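Local coordinates for putative dehydrogenase (Amycolatopsis orientalis, PDB 5A9T), which catalyses the NADPH-dependent, stereoselective reduction of imines to amines, as an imine reductase with a nucleotide-binding domain of the Rossmann type, at residues A[107-110]-A[115-118]; A[65-70]-A[77-82]; A[251-254]-A[258-261]; A[90-95]-A[135-140]; A[19-24]-A[42-47]. All blocks are in the same frame, centred on the assembly; numbering follows the deposited sequence.

Contact 1. Residues A[107-110]-A[115-118]; sequences RWAE and GYLD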
loop_
_atom_site.group_PDB
_atom_site.type_symbol
_atom_site.label_atom_id
_atom_site.label_comp_id
_atom_site.label_asym_id
_atom_site.label_seq_id
_atom_site.Cartn_x
_atom_site.Cartn_y
_atom_site.Cartn_z
ATOM N N ARG A 107 -17.656 -21.757 -21.174
ATOM C CA ARG A 107 -18.045 -23.024 -21.861
ATOM C C ARG A 107 -19.548 -23.080 -22.067
ATOM O O ARG A 107 -19.965 -23.584 -23.172
ATOM C CB ARG A 107 -17.533 -24.230 -21.028
ATOM C CG ARG A 107 -16.019 -24.289 -21.140
ATOM C CD ARG A 107 -15.446 -25.598 -20.573
ATOM N NE ARG A 107 -15.739 -25.780 -19.138
ATOM C CZ ARG A 107 -14.959 -25.377 -18.122
ATOM N NH1 ARG A 107 -13.786 -24.757 -18.308
ATOM N NH2 ARG A 107 -15.371 -25.575 -16.893
ATOM N N TRP A 108 -20.389 -22.713 -21.091
ATOM C CA TRP A 108 -21.761 -22.629 -21.183
ATOM C C TRP A 108 -22.152 -21.785 -22.441
ATOM O O TRP A 108 -22.997 -22.132 -23.292
ATOM C CB TRP A 108 -22.418 -22.134 -19.893
ATOM C CG TRP A 108 -23.820 -21.794 -19.970
ATOM C CD1 TRP A 108 -24.873 -22.587 -19.700
ATOM C CD2 TRP A 108 -24.397 -20.476 -20.235
ATOM N NE1 TRP A 108 -26.025 -21.923 -19.863
ATOM C CE2 TRP A 108 -25.778 -20.629 -20.132
ATOM C CE3 TRP A 108 -23.873 -19.267 -20.564
ATOM C CZ2 TRP A 108 -26.684 -19.624 -20.386
ATOM C CZ3 TRP A 108 -24.779 -18.173 -20.775
ATOM C CH2 TRP A 108 -26.176 -18.394 -20.671
ATOM N N ALA A 109 -21.576 -20.635 -22.480
ATOM C CA ALA A 109 -21.825 -19.680 -23.611
ATOM C C ALA A 109 -21.467 -20.254 -24.937
ATOM O O ALA A 109 -22.311 -20.180 -25.888
ATOM C CB ALA A 109 -21.087 -18.378 -23.397
ATOM N N GLU A 110 -20.307 -20.861 -25.036
ATOM C CA GLU A 110 -19.865 -21.557 -26.259
ATOM C C GLU A 110 -20.836 -22.613 -26.725
ATOM O O GLU A 110 -21.196 -22.607 -27.974
ATOM C CB GLU A 110 -18.455 -22.187 -26.085
ATOM C CG GLU A 110 -17.409 -21.107 -26.011
ATOM N N GLY A 115 -21.149 -15.404 -27.625
ATOM C CA GLY A 115 -19.814 -14.841 -27.282
ATOM C C GLY A 115 -19.800 -14.506 -25.813
ATOM O O GLY A 115 -20.868 -14.280 -25.201
ATOM N N TYR A 116 -18.596 -14.475 -25.260
ATOM C CA TYR A 116 -18.515 -14.320 -23.831
ATOM C C TYR A 116 -17.337 -13.483 -23.405
ATOM O O TYR A 116 -16.225 -13.757 -23.863
ATOM C CB TYR A 116 -18.440 -15.701 -23.132
ATOM C CG TYR A 116 -18.529 -15.620 -21.669
ATOM C CD1 TYR A 116 -19.759 -15.549 -20.950
ATOM C CD2 TYR A 116 -17.335 -15.558 -20.889
ATOM C CE1 TYR A 116 -19.806 -15.399 -19.547
ATOM C CE2 TYR A 116 -17.444 -15.459 -19.498
ATOM C CZ TYR A 116 -18.540 -15.384 -18.848
ATOM O OH TYR A 116 -18.764 -15.265 -17.467
ATOM N N LEU A 117 -17.559 -12.514 -22.546
ATOM C CA LEU A 117 -16.477 -11.754 -21.885
ATOM C C LEU A 117 -16.857 -11.686 -20.413
ATOM O O LEU A 117 -18.000 -11.445 -20.037
ATOM C CB LEU A 117 -16.343 -10.373 -22.642
ATOM C CG LEU A 117 -15.196 -9.523 -22.324
ATOM C CD1 LEU A 117 -13.908 -10.201 -22.796
ATOM C CD2 LEU A 117 -15.442 -8.142 -22.892
ATOM N N ASP A 118 -15.853 -11.873 -19.524
ATOM C CA ASP A 118 -16.070 -11.775 -18.094
ATOM C C ASP A 118 -15.430 -10.422 -17.651
ATOM O O ASP A 118 -14.375 -10.021 -18.186
ATOM C CB ASP A 118 -15.372 -12.950 -17.385
ATOM C CG ASP A 118 -16.046 -13.254 -16.078
ATOM O OD1 ASP A 118 -17.209 -13.821 -15.943
ATOM O OD2 ASP A 118 -15.509 -12.774 -15.000
#
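The phenol oxygen of Tyr116 is gripped from two directions: it donates a short bond, 2.6 Å from OH to Asp118 OD1, and receives one from ND2 of Asn93 in the adjacent strand. Asp118 OD1 takes the hydroxyl on its anti lone pair and is itself bound to Ser96 OG, forming a buried polar chain. A chi1 of -173° lays CG beside the carbonyl carbon, and CB and the near part of the ring meet Ala109, which is oblique to the ring, while the hydroxyl runs on to Asp118. The two CB atoms of Ala109 and Tyr116 lie 3.8 Å apart, with Tyr116 CD1 4.0 Å from the same methyl. A methyl suits this spot because the backbones come near, 6.3 Å between the CA atoms of Ala109 and Tyr116. A phenylalanine in place of Tyr116 would probably leave Asp118 and Asn93 without their shared buried partner. Ala105 and Leu106 of helix 99-111 also touch the Tyr116 side chain, packing this helix on strand 115-121 within the beta-alpha-beta unit begun by strand 90-93.

Contact 2. Residues A[65-70]-A[77-82]; sequences LVVCLA and SALGPA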
loop_
_atom_site.group_PDB
_atom_site.type_symbol
_atom_site.label_atom_id
_atom_site.label_comp_id
_atom_site.label_asym_id
_atom_site.label_seq_id
_atom_site.Cartn_x
_atom_site.Cartn_y
_atom_site.Cartn_z
ATOM N N LEU A 65 -25.564 -8.321 -24.227
ATOM C CA LEU A 65 -26.282 -8.668 -22.984
ATOM C C LEU A 65 -25.287 -8.460 -21.844
ATOM O O LEU A 65 -24.340 -9.222 -21.705
ATOM C CB LEU A 65 -26.766 -10.080 -22.975
ATOM C CG LEU A 65 -27.494 -10.486 -24.266
ATOM C CD1 LEU A 65 -27.733 -12.017 -24.321
ATOM C CD2 LEU A 65 -28.800 -9.714 -24.548
ATOM N N VAL A 66 -25.511 -7.442 -21.030
ATOM C CA VAL A 66 -24.710 -7.136 -19.835
ATOM C C VAL A 66 -25.319 -7.741 -18.622
ATOM O O VAL A 66 -26.537 -7.435 -18.350
ATOM C CB VAL A 66 -24.583 -5.626 -19.687
ATOM C CG1 VAL A 66 -23.807 -5.270 -18.427
ATOM C CG2 VAL A 66 -23.807 -5.020 -20.845
ATOM N N VAL A 67 -24.711 -8.758 -18.017
ATOM C CA VAL A 67 -25.345 -9.566 -16.987
ATOM C C VAL A 67 -24.695 -9.193 -15.635
ATOM O O VAL A 67 -23.455 -9.255 -15.517
ATOM C CB VAL A 67 -25.263 -11.024 -17.317
ATOM C CG1 VAL A 67 -25.945 -11.836 -16.217
ATOM C CG2 VAL A 67 -25.915 -11.346 -18.633
ATOM N N CYS A 68 -25.518 -8.897 -14.616
ATOM C CA CYS A 68 -25.025 -8.576 -13.271
ATOM C C CYS A 68 -26.051 -9.111 -12.267
ATOM O O CYS A 68 -26.879 -8.364 -11.701
ATOM C CB CYS A 68 -24.778 -7.097 -13.192
ATOM S SG CYS A 68 -23.829 -6.638 -11.710
ATOM N N LEU A 69 -25.993 -10.436 -12.092
ATOM C CA LEU A 69 -27.021 -11.151 -11.261
ATOM C C LEU A 69 -26.598 -11.077 -9.824
ATOM O O LEU A 69 -25.463 -10.833 -9.507
ATOM C CB LEU A 69 -27.151 -12.584 -11.710
ATOM C CG LEU A 69 -27.624 -12.811 -13.161
ATOM C CD1 LEU A 69 -27.422 -14.285 -13.458
ATOM C CD2 LEU A 69 -29.001 -12.416 -13.457
ATOM N N ALA A 70 -27.555 -11.385 -8.916
ATOM C CA ALA A 70 -27.204 -11.590 -7.525
ATOM C C ALA A 70 -26.165 -12.694 -7.334
ATOM O O ALA A 70 -26.127 -13.680 -8.131
ATOM C CB ALA A 70 -28.549 -11.918 -6.744
ATOM N N SER A 77 -29.075 -20.575 -14.825
ATOM C CA SER A 77 -30.463 -20.581 -14.365
ATOM C C SER A 77 -31.255 -19.368 -14.836
ATOM O O SER A 77 -32.346 -19.533 -15.425
ATOM C CB SER A 77 -30.519 -20.663 -12.846
ATOM O OG SER A 77 -31.873 -20.468 -12.353
ATOM N N ALA A 78 -30.741 -18.146 -14.654
ATOM C CA ALA A 78 -31.439 -16.950 -15.117
ATOM C C ALA A 78 -31.652 -16.921 -16.608
ATOM O O ALA A 78 -32.733 -16.497 -17.047
ATOM C CB ALA A 78 -30.675 -15.726 -14.667
ATOM N N LEU A 79 -30.612 -17.295 -17.347
ATOM C CA LEU A 79 -30.732 -17.227 -18.786
ATOM C C LEU A 79 -31.108 -18.533 -19.374
ATOM O O LEU A 79 -31.316 -18.624 -20.643
ATOM C CB LEU A 79 -29.412 -16.740 -19.405
ATOM C CG LEU A 79 -29.191 -15.230 -19.336
ATOM C CD1 LEU A 79 -29.628 -14.417 -18.130
ATOM C CD2 LEU A 79 -27.655 -15.135 -19.613
ATOM N N GLY A 80 -31.359 -19.603 -18.603
ATOM C CA GLY A 80 -31.704 -20.915 -19.166
ATOM C C GLY A 80 -32.931 -20.869 -20.090
ATOM O O GLY A 80 -32.886 -21.510 -21.128
ATOM N N PRO A 81 -33.979 -20.168 -19.733
ATOM C CA PRO A 81 -35.152 -20.207 -20.582
ATOM C C PRO A 81 -34.900 -19.593 -21.998
ATOM O O PRO A 81 -35.732 -19.721 -22.937
ATOM C CB PRO A 81 -36.199 -19.376 -19.844
ATOM C CG PRO A 81 -35.826 -19.539 -18.403
ATOM C CD PRO A 81 -34.325 -19.558 -18.407
ATOM N N ALA A 82 -33.820 -18.813 -22.103
ATOM C CA ALA A 82 -33.510 -18.092 -23.330
ATOM C C ALA A 82 -32.445 -18.813 -24.129
ATOM O O ALA A 82 -31.735 -18.226 -24.957
ATOM C CB ALA A 82 -33.117 -16.643 -22.976
#
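Leu69 holds CG anti to its carbonyl carbon (chi1 -62°) and runs on extended through chi2 at 169°, which carries both its methyls out to Ala78. This is the packing of a beta-alpha-beta unit of the Rossmann-type domain, in which the end of strand 64-67 and the loop after it face the short helix 75-78. Leu69 CD1 stands 3.8 Å from Ala78 CB and Leu69 CD2 3.9 Å from it, so the branched end spreads over a single methyl; alanine gives the leucine a small, smooth seat. Two residues earlier, Val67 CG2 meets Leu79 CD2 more loosely, at 4.3 Å. Leu79 is buried against Ile55 of helix 55-60, a place for a long branched aliphatic group. No hydrogen bond crosses between 65-70 and 77-82, and the contact between them is purely apolar packing. It lies close to the cofactor site: Ala70 binds NADP(+) in other crystals of this protein, and Leu69 O accepts a bond from the side chain of Asn95, another such residue. After the helix ends at Ala78, the chain passes Leu79 and turns through Gly80 and Pro81 in a 3-10 segment, where Ala82 N donates to Leu79 O at 2.9 Å.

Contact 3. Residues A[251-254]-A[258-261]; sequences TSQE and DTEI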
loop_
_atom_site.group_PDB
_atom_site.type_symbol
_atom_site.label_atom_id
_atom_site.label_comp_id
_atom_site.label_asym_id
_atom_site.label_seq_id
_atom_site.Cartn_x
_atom_site.Cartn_y
_atom_site.Cartn_z
ATOM N N THR A 251 8.530 -0.266 19.864
ATOM C CA THR A 251 8.110 1.077 19.866
ATOM C C THR A 251 6.562 1.171 20.022
ATOM O O THR A 251 6.021 2.084 20.653
ATOM C CB THR A 251 8.553 1.805 18.587
ATOM O OG1 THR A 251 10.015 1.901 18.684
ATOM C CG2 THR A 251 7.996 3.180 18.474
ATOM N N SER A 252 5.824 0.266 19.343
ATOM C CA SER A 252 4.414 0.219 19.477
ATOM C C SER A 252 4.043 0.047 20.949
ATOM O O SER A 252 3.126 0.701 21.469
ATOM C CB SER A 252 3.792 -0.865 18.656
ATOM O OG SER A 252 4.058 -0.694 17.249
ATOM N N GLN A 253 4.742 -0.885 21.595
ATOM C CA GLN A 253 4.397 -1.150 23.075
ATOM C C GLN A 253 4.719 0.106 23.891
ATOM O O GLN A 253 3.871 0.464 24.749
ATOM C CB GLN A 253 5.243 -2.331 23.603
ATOM C CG GLN A 253 4.877 -3.637 23.105
ATOM C CD GLN A 253 5.742 -4.780 23.639
ATOM O OE1 GLN A 253 6.663 -4.547 24.371
ATOM N NE2 GLN A 253 5.413 -5.978 23.261
ATOM N N GLU A 254 5.810 0.811 23.645
ATOM C CA GLU A 254 6.178 2.050 24.384
ATOM C C GLU A 254 5.120 3.123 24.155
ATOM O O GLU A 254 4.789 3.885 25.066
ATOM C CB GLU A 254 7.553 2.567 24.025
ATOM C CG GLU A 254 8.678 1.677 24.439
ATOM N N ASP A 258 -1.448 -1.183 19.831
ATOM C CA ASP A 258 -1.568 -2.603 19.667
ATOM C C ASP A 258 -0.487 -3.115 18.722
ATOM O O ASP A 258 -0.134 -2.471 17.761
ATOM C CB ASP A 258 -2.950 -2.957 19.200
ATOM C CG ASP A 258 -3.167 -4.437 19.075
ATOM O OD1 ASP A 258 -3.423 -4.945 20.197
ATOM O OD2 ASP A 258 -3.096 -5.065 17.999
ATOM N N THR A 259 0.005 -4.318 18.992
ATOM C CA THR A 259 1.093 -4.885 18.200
ATOM C C THR A 259 0.668 -5.994 17.260
ATOM O O THR A 259 1.560 -6.559 16.593
ATOM C CB THR A 259 2.167 -5.444 19.131
ATOM O OG1 THR A 259 1.587 -6.500 19.917
ATOM C CG2 THR A 259 2.789 -4.404 19.993
ATOM N N GLU A 260 -0.611 -6.309 17.092
ATOM C CA GLU A 260 -1.002 -7.463 16.307
ATOM C C GLU A 260 -0.452 -7.369 14.888
ATOM O O GLU A 260 0.095 -8.325 14.408
ATOM C CB GLU A 260 -2.492 -7.710 16.232
ATOM C CG GLU A 260 -2.810 -9.115 15.672
ATOM C CD GLU A 260 -4.316 -9.459 15.614
ATOM O OE1 GLU A 260 -5.156 -8.814 16.294
ATOM O OE2 GLU A 260 -4.671 -10.409 14.850
ATOM N N ILE A 261 -0.571 -6.191 14.260
ATOM C CA ILE A 261 -0.146 -6.072 12.844
ATOM C C ILE A 261 1.385 -6.398 12.685
ATOM O O ILE A 261 1.746 -7.280 11.932
ATOM C CB ILE A 261 -0.566 -4.704 12.257
ATOM C CG1 ILE A 261 -2.062 -4.616 12.099
ATOM C CG2 ILE A 261 0.167 -4.447 10.923
ATOM C CD1 ILE A 261 -2.656 -5.557 11.185
HETATM O O HOH W 1 3.648 -7.582 21.681
#
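The short connection between helix 238-255 and helix 260-274 carries an Asx turn and brings Thr259 against Ser252 and Gln253. The methyl of Thr259 does the touching: its CG2 lies 3.8 Å from Gln253 CG and 3.9 Å from Ser252 CB. With OG1 set between the backbone N and the carbonyl carbon (chi1 62°), CG2 faces the helix while the hydroxyl looks to a water. That water, 2.9 Å from Thr259 OG1, accepts from Gln253 NE2, also at 2.9 Å, bridging the two side chains on the exposed side of Gln253. Threonine fits because it offers a methyl and a hydroxyl from one carbon. Ser252, in contrast, spends its OG on Ile248 O one turn back and presents only CB. In the Asx turn, Glu260 N points at Asp258 OD2 over 2.9 Å with an N-H...O angle of 160°, meeting the oxygen from above the carboxylate plane. Thr259 sits at the N-cap position, yet its side chain makes no capping bond. Asp258 and Glu260 both form salt bridges with Arg271 of the second subunit, which ties the connection into the dimer. Both segments lie beside helix 166-193, whose His187 touches Ser252 and Ile261 and binds Asp258 O.

Contact 4. Residues A[90-95]-A[135-140]; sequences VVVNLN and FLYSGS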
loop_
_atom_site.group_PDB
_atom_site.type_symbol
_atom_site.label_atom_id
_atom_site.label_comp_id
_atom_site.label_asym_id
_atom_site.label_seq_id
_atom_site.Cartn_x
_atom_site.Cartn_y
_atom_site.Cartn_z
ATOM N N VAL A 90 -24.132 -11.962 -27.411
ATOM C CA VAL A 90 -22.886 -11.822 -26.589
ATOM C C VAL A 90 -23.280 -11.571 -25.170
ATOM O O VAL A 90 -24.106 -10.684 -24.899
ATOM C CB VAL A 90 -22.047 -10.681 -27.162
ATOM C CG1 VAL A 90 -20.932 -10.290 -26.224
ATOM C CG2 VAL A 90 -21.561 -11.053 -28.563
ATOM N N VAL A 91 -22.642 -12.277 -24.241
ATOM C CA VAL A 91 -22.798 -12.062 -22.779
ATOM C C VAL A 91 -21.527 -11.426 -22.276
ATOM O O VAL A 91 -20.434 -11.982 -22.438
ATOM C CB VAL A 91 -23.103 -13.363 -22.102
ATOM C CG1 VAL A 91 -22.886 -13.193 -20.581
ATOM C CG2 VAL A 91 -24.549 -13.858 -22.421
ATOM N N VAL A 92 -21.671 -10.280 -21.606
ATOM C CA VAL A 92 -20.652 -9.658 -20.783
ATOM C C VAL A 92 -21.096 -9.844 -19.363
ATOM O O VAL A 92 -22.066 -9.206 -18.907
ATOM C CB VAL A 92 -20.435 -8.226 -21.153
ATOM C CG1 VAL A 92 -19.368 -7.571 -20.260
ATOM C CG2 VAL A 92 -20.004 -8.054 -22.578
ATOM N N ASN A 93 -20.430 -10.769 -18.642
ATOM C CA ASN A 93 -20.771 -11.118 -17.307
ATOM C C ASN A 93 -19.935 -10.351 -16.311
ATOM O O ASN A 93 -18.744 -10.608 -16.238
ATOM C CB ASN A 93 -20.536 -12.600 -17.114
ATOM C CG ASN A 93 -21.086 -13.106 -15.775
ATOM O OD1 ASN A 93 -21.573 -12.359 -14.939
ATOM N ND2 ASN A 93 -20.987 -14.478 -15.561
ATOM N N LEU A 94 -20.619 -9.530 -15.520
ATOM C CA LEU A 94 -19.915 -8.633 -14.554
ATOM C C LEU A 94 -20.061 -9.140 -13.153
ATOM O O LEU A 94 -19.674 -8.401 -12.206
ATOM C CB LEU A 94 -20.346 -7.237 -14.758
ATOM C CG LEU A 94 -20.079 -6.639 -16.110
ATOM C CD1 LEU A 94 -20.600 -5.224 -16.257
ATOM C CD2 LEU A 94 -18.589 -6.659 -16.485
ATOM N N ASN A 95 -20.452 -10.373 -12.925
ATOM C CA ASN A 95 -20.528 -10.850 -11.499
ATOM C C ASN A 95 -20.216 -12.280 -11.309
ATOM O O ASN A 95 -20.974 -13.001 -10.581
ATOM C CB ASN A 95 -21.810 -10.398 -10.809
ATOM C CG ASN A 95 -21.799 -10.563 -9.263
ATOM O OD1 ASN A 95 -20.776 -10.437 -8.665
ATOM N ND2 ASN A 95 -22.947 -10.940 -8.667
ATOM N N PHE A 135 -12.886 -1.041 -15.443
ATOM C CA PHE A 135 -13.437 -2.406 -15.501
ATOM C C PHE A 135 -12.406 -3.291 -16.154
ATOM O O PHE A 135 -11.819 -2.916 -17.192
ATOM C CB PHE A 135 -14.693 -2.454 -16.392
ATOM C CG PHE A 135 -15.991 -1.912 -15.829
ATOM C CD1 PHE A 135 -16.062 -0.763 -15.058
ATOM C CD2 PHE A 135 -17.155 -2.505 -16.153
ATOM C CE1 PHE A 135 -17.245 -0.270 -14.543
ATOM C CE2 PHE A 135 -18.310 -2.004 -15.599
ATOM C CZ PHE A 135 -18.376 -0.885 -14.840
ATOM N N LEU A 136 -12.069 -4.411 -15.501
ATOM C CA LEU A 136 -11.113 -5.377 -16.021
ATOM C C LEU A 136 -11.866 -6.516 -16.740
ATOM O O LEU A 136 -12.873 -6.983 -16.205
ATOM C CB LEU A 136 -10.251 -5.979 -14.940
ATOM C CG LEU A 136 -9.538 -4.938 -14.046
ATOM C CD1 LEU A 136 -8.728 -5.689 -12.994
ATOM C CD2 LEU A 136 -8.635 -4.014 -14.816
ATOM N N TYR A 137 -11.446 -6.867 -17.924
ATOM C CA TYR A 137 -12.084 -7.886 -18.709
ATOM C C TYR A 137 -11.145 -9.037 -19.109
ATOM O O TYR A 137 -9.963 -8.858 -19.319
ATOM C CB TYR A 137 -12.684 -7.298 -19.997
ATOM C CG TYR A 137 -13.758 -6.288 -19.797
ATOM C CD1 TYR A 137 -15.067 -6.627 -19.648
ATOM C CD2 TYR A 137 -13.473 -4.893 -19.732
ATOM C CE1 TYR A 137 -16.049 -5.693 -19.407
ATOM C CE2 TYR A 137 -14.427 -3.968 -19.544
ATOM C CZ TYR A 137 -15.730 -4.343 -19.381
ATOM O OH TYR A 137 -16.738 -3.454 -19.191
ATOM N N SER A 138 -11.751 -10.184 -19.285
ATOM C CA SER A 138 -11.060 -11.366 -19.753
ATOM C C SER A 138 -12.020 -12.263 -20.542
ATOM O O SER A 138 -13.175 -12.427 -20.193
ATOM C CB SER A 138 -10.307 -12.076 -18.540
ATOM O OG SER A 138 -11.170 -12.498 -17.604
ATOM N N GLY A 139 -11.444 -12.886 -21.564
ATOM C CA GLY A 139 -12.258 -13.734 -22.487
ATOM C C GLY A 139 -11.965 -13.294 -23.873
ATOM O O GLY A 139 -10.978 -12.739 -24.223
ATOM N N SER A 140 -13.009 -13.468 -24.690
ATOM C CA SER A 140 -12.805 -13.186 -26.113
ATOM C C SER A 140 -12.253 -11.809 -26.515
ATOM O O SER A 140 -12.834 -10.805 -26.216
ATOM C CB SER A 140 -14.136 -13.419 -26.777
ATOM O OG SER A 140 -14.088 -12.981 -28.140
#
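Two aromatic rings of strand 134-139, Phe135 and Tyr137, present their edges to aliphatic side chains. Leu94 CD1 meets Phe135 CE2 at 4.0 Å, near the ring plane, the two side chains crossing at about a right angle. Val92 CG1 likewise comes to the edge of the Tyr137 ring, 3.9 Å from CE1. The second methyl of Leu94, CD2, reaches the same Tyr137 CE1 at 4.0 Å, but obliquely. Leucine suits the place because its fork serves both rings at once; chi1 of -61° and an extended chi2 send the two methyls out to them. The main chains stay apart, with 8.9 Å between the CA atoms of Leu94 and Tyr137, since strand 115-121 runs between them in the sheet. Around Leu94 the chain makes an Asx turn, Asn93 OD1 accepting from Asn95 N, near the NADP(+) site to which Asn95 belongs. No hydrogen bond crosses this buried contact, so it rests on apolar packing over the intervening strand.

Contact 5. Residues A[19-24]-A[42-47]; sequences ALAAAL and APLVAK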
loop_
_atom_site.group_PDB
_atom_site.type_symbol
_atom_site.label_atom_id
_atom_site.label_comp_id
_atom_site.label_asym_id
_atom_site.label_seq_id
_atom_site.Cartn_x
_atom_site.Cartn_y
_atom_site.Cartn_z
ATOM N N ALA A 19 -26.879 0.766 -11.740
ATOM C CA ALA A 19 -25.886 1.758 -12.142
ATOM C C ALA A 19 -25.355 1.567 -13.598
ATOM O O ALA A 19 -25.168 2.479 -14.323
ATOM C CB ALA A 19 -24.731 1.795 -11.159
ATOM N N LEU A 20 -25.204 0.300 -13.964
ATOM C CA LEU A 20 -24.828 -0.002 -15.327
ATOM C C LEU A 20 -25.879 0.461 -16.326
ATOM O O LEU A 20 -25.585 1.100 -17.313
ATOM C CB LEU A 20 -24.587 -1.500 -15.505
ATOM C CG LEU A 20 -23.512 -2.157 -14.656
ATOM C CD1 LEU A 20 -23.471 -3.697 -14.619
ATOM C CD2 LEU A 20 -22.136 -1.642 -14.972
ATOM N N ALA A 21 -27.120 0.134 -16.053
ATOM C CA ALA A 21 -28.140 0.528 -16.945
ATOM C C ALA A 21 -28.308 2.055 -17.048
ATOM O O ALA A 21 -28.421 2.579 -18.134
ATOM C CB ALA A 21 -29.446 -0.098 -16.495
ATOM N N ALA A 22 -28.208 2.752 -15.915
ATOM C CA ALA A 22 -28.256 4.180 -15.907
ATOM C C ALA A 22 -27.154 4.836 -16.689
ATOM O O ALA A 22 -27.391 5.736 -17.473
ATOM C CB ALA A 22 -28.289 4.716 -14.500
ATOM N N ALA A 23 -25.916 4.274 -16.572
ATOM C CA ALA A 23 -24.819 4.779 -17.330
ATOM C C ALA A 23 -25.045 4.588 -18.806
ATOM O O ALA A 23 -24.693 5.418 -19.639
ATOM C CB ALA A 23 -23.540 4.148 -16.822
ATOM N N LEU A 24 -25.551 3.426 -19.240
ATOM C CA LEU A 24 -25.788 3.202 -20.642
ATOM C C LEU A 24 -26.898 4.087 -21.239
ATOM O O LEU A 24 -26.770 4.590 -22.324
ATOM C CB LEU A 24 -26.093 1.704 -20.871
ATOM C CG LEU A 24 -24.962 0.741 -20.546
ATOM C CD1 LEU A 24 -25.497 -0.646 -20.468
ATOM C CD2 LEU A 24 -23.926 0.833 -21.667
ATOM N N ALA A 42 -38.398 0.725 -12.219
ATOM C CA ALA A 42 -39.084 1.988 -12.525
ATOM C C ALA A 42 -38.203 3.182 -12.676
ATOM O O ALA A 42 -38.400 4.034 -13.590
ATOM C CB ALA A 42 -40.175 2.286 -11.473
ATOM N N PRO A 43 -37.153 3.289 -11.783
ATOM C CA PRO A 43 -36.250 4.432 -11.919
ATOM C C PRO A 43 -35.497 4.393 -13.249
ATOM O O PRO A 43 -35.228 5.446 -13.827
ATOM C CB PRO A 43 -35.312 4.326 -10.674
ATOM C CG PRO A 43 -35.715 3.135 -9.937
ATOM C CD PRO A 43 -36.834 2.421 -10.641
ATOM N N LEU A 44 -35.242 3.173 -13.791
ATOM C CA LEU A 44 -34.611 3.148 -15.128
ATOM C C LEU A 44 -35.485 3.413 -16.294
ATOM O O LEU A 44 -35.181 4.084 -17.236
ATOM C CB LEU A 44 -33.938 1.769 -15.342
ATOM C CG LEU A 44 -32.829 1.505 -14.302
ATOM C CD1 LEU A 44 -32.445 0.095 -14.255
ATOM C CD2 LEU A 44 -31.634 2.455 -14.532
ATOM N N VAL A 45 -36.725 2.920 -16.185
ATOM C CA VAL A 45 -37.774 3.267 -17.154
ATOM C C VAL A 45 -38.119 4.793 -17.235
ATOM O O VAL A 45 -38.210 5.353 -18.315
ATOM C CB VAL A 45 -39.027 2.398 -16.826
ATOM C CG1 VAL A 45 -40.195 2.791 -17.653
ATOM C CG2 VAL A 45 -38.782 0.948 -17.162
ATOM N N ALA A 46 -38.045 5.402 -16.087
ATOM C CA ALA A 46 -38.245 6.851 -16.031
ATOM C C ALA A 46 -37.123 7.580 -16.712
ATOM O O ALA A 46 -37.338 8.652 -17.268
ATOM C CB ALA A 46 -38.436 7.290 -14.613
ATOM N N LYS A 47 -35.915 6.950 -16.801
ATOM C CA LYS A 47 -34.836 7.457 -17.623
ATOM C C LYS A 47 -34.766 7.002 -19.116
ATOM O O LYS A 47 -33.780 7.300 -19.792
ATOM C CB LYS A 47 -33.517 7.143 -16.865
ATOM C CG LYS A 47 -33.262 8.055 -15.661
ATOM C CD LYS A 47 -32.018 7.677 -14.846
ATOM C CE LYS A 47 -32.276 6.428 -14.002
ATOM N NZ LYS A 47 -31.324 6.174 -12.869
#
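Leu44 presses both its methyls onto Ala21 and Ala22, joining two helices on one side of the Rossmann-type sheet: helix 15-26, which runs on from the glycine-rich turn, and helix 42-46, which follows strand 30-34. This is the tight part. Leu44 CD1 stands 3.7 Å from Ala21 CB, while CD2 is 3.9 Å from that methyl and reaches the backbone as well, 3.7 Å from Ala22 N. Alanine suits both places: its small methyl lets the helices close in, with 6.5 Å between the CA atoms of Ala22 and Leu44. Leu44 also touches Leu13, which takes part in NADP(+) binding in other crystals of this protein, and Val33 of strand 30-34. Ala21 too rests on Val33, and on Val10 in the strand beside it. Towards solvent the contact thins out. Lys47 is exposed, a fitting place for a long chain with a charged end, and it is that end, NZ, that approaches the helix. The chain bends at chi3 (-75°), bringing Lys47 NZ to 3.7 Å from Ala22 CB.

How the contacts relate
Along the chain contact 5 comes first, then contact 2, then contact 4, which encloses contact 1, and last contact 3. All but contact 3 belong to the NADP(+)-binding domain. Strands 64-67, 90-93, 115-121 and 134-139 stand in that order in one sheet, so contacts 1, 2 and 4 share it, with centres 9 to 13 Å apart. Trp108 of contact 1 packs on Leu79 of contact 2, and Leu20 of helix 15-26 bridges contact 5 to Val66, Leu94 and Phe135 of contacts 2 and 4. Contact 3 has its centre 44 to 50 Å from the others. The contacts thus fall into two groups, one in the cofactor-binding domain and one in the helical C-terminal domain, where contact 3 touches the second subunit.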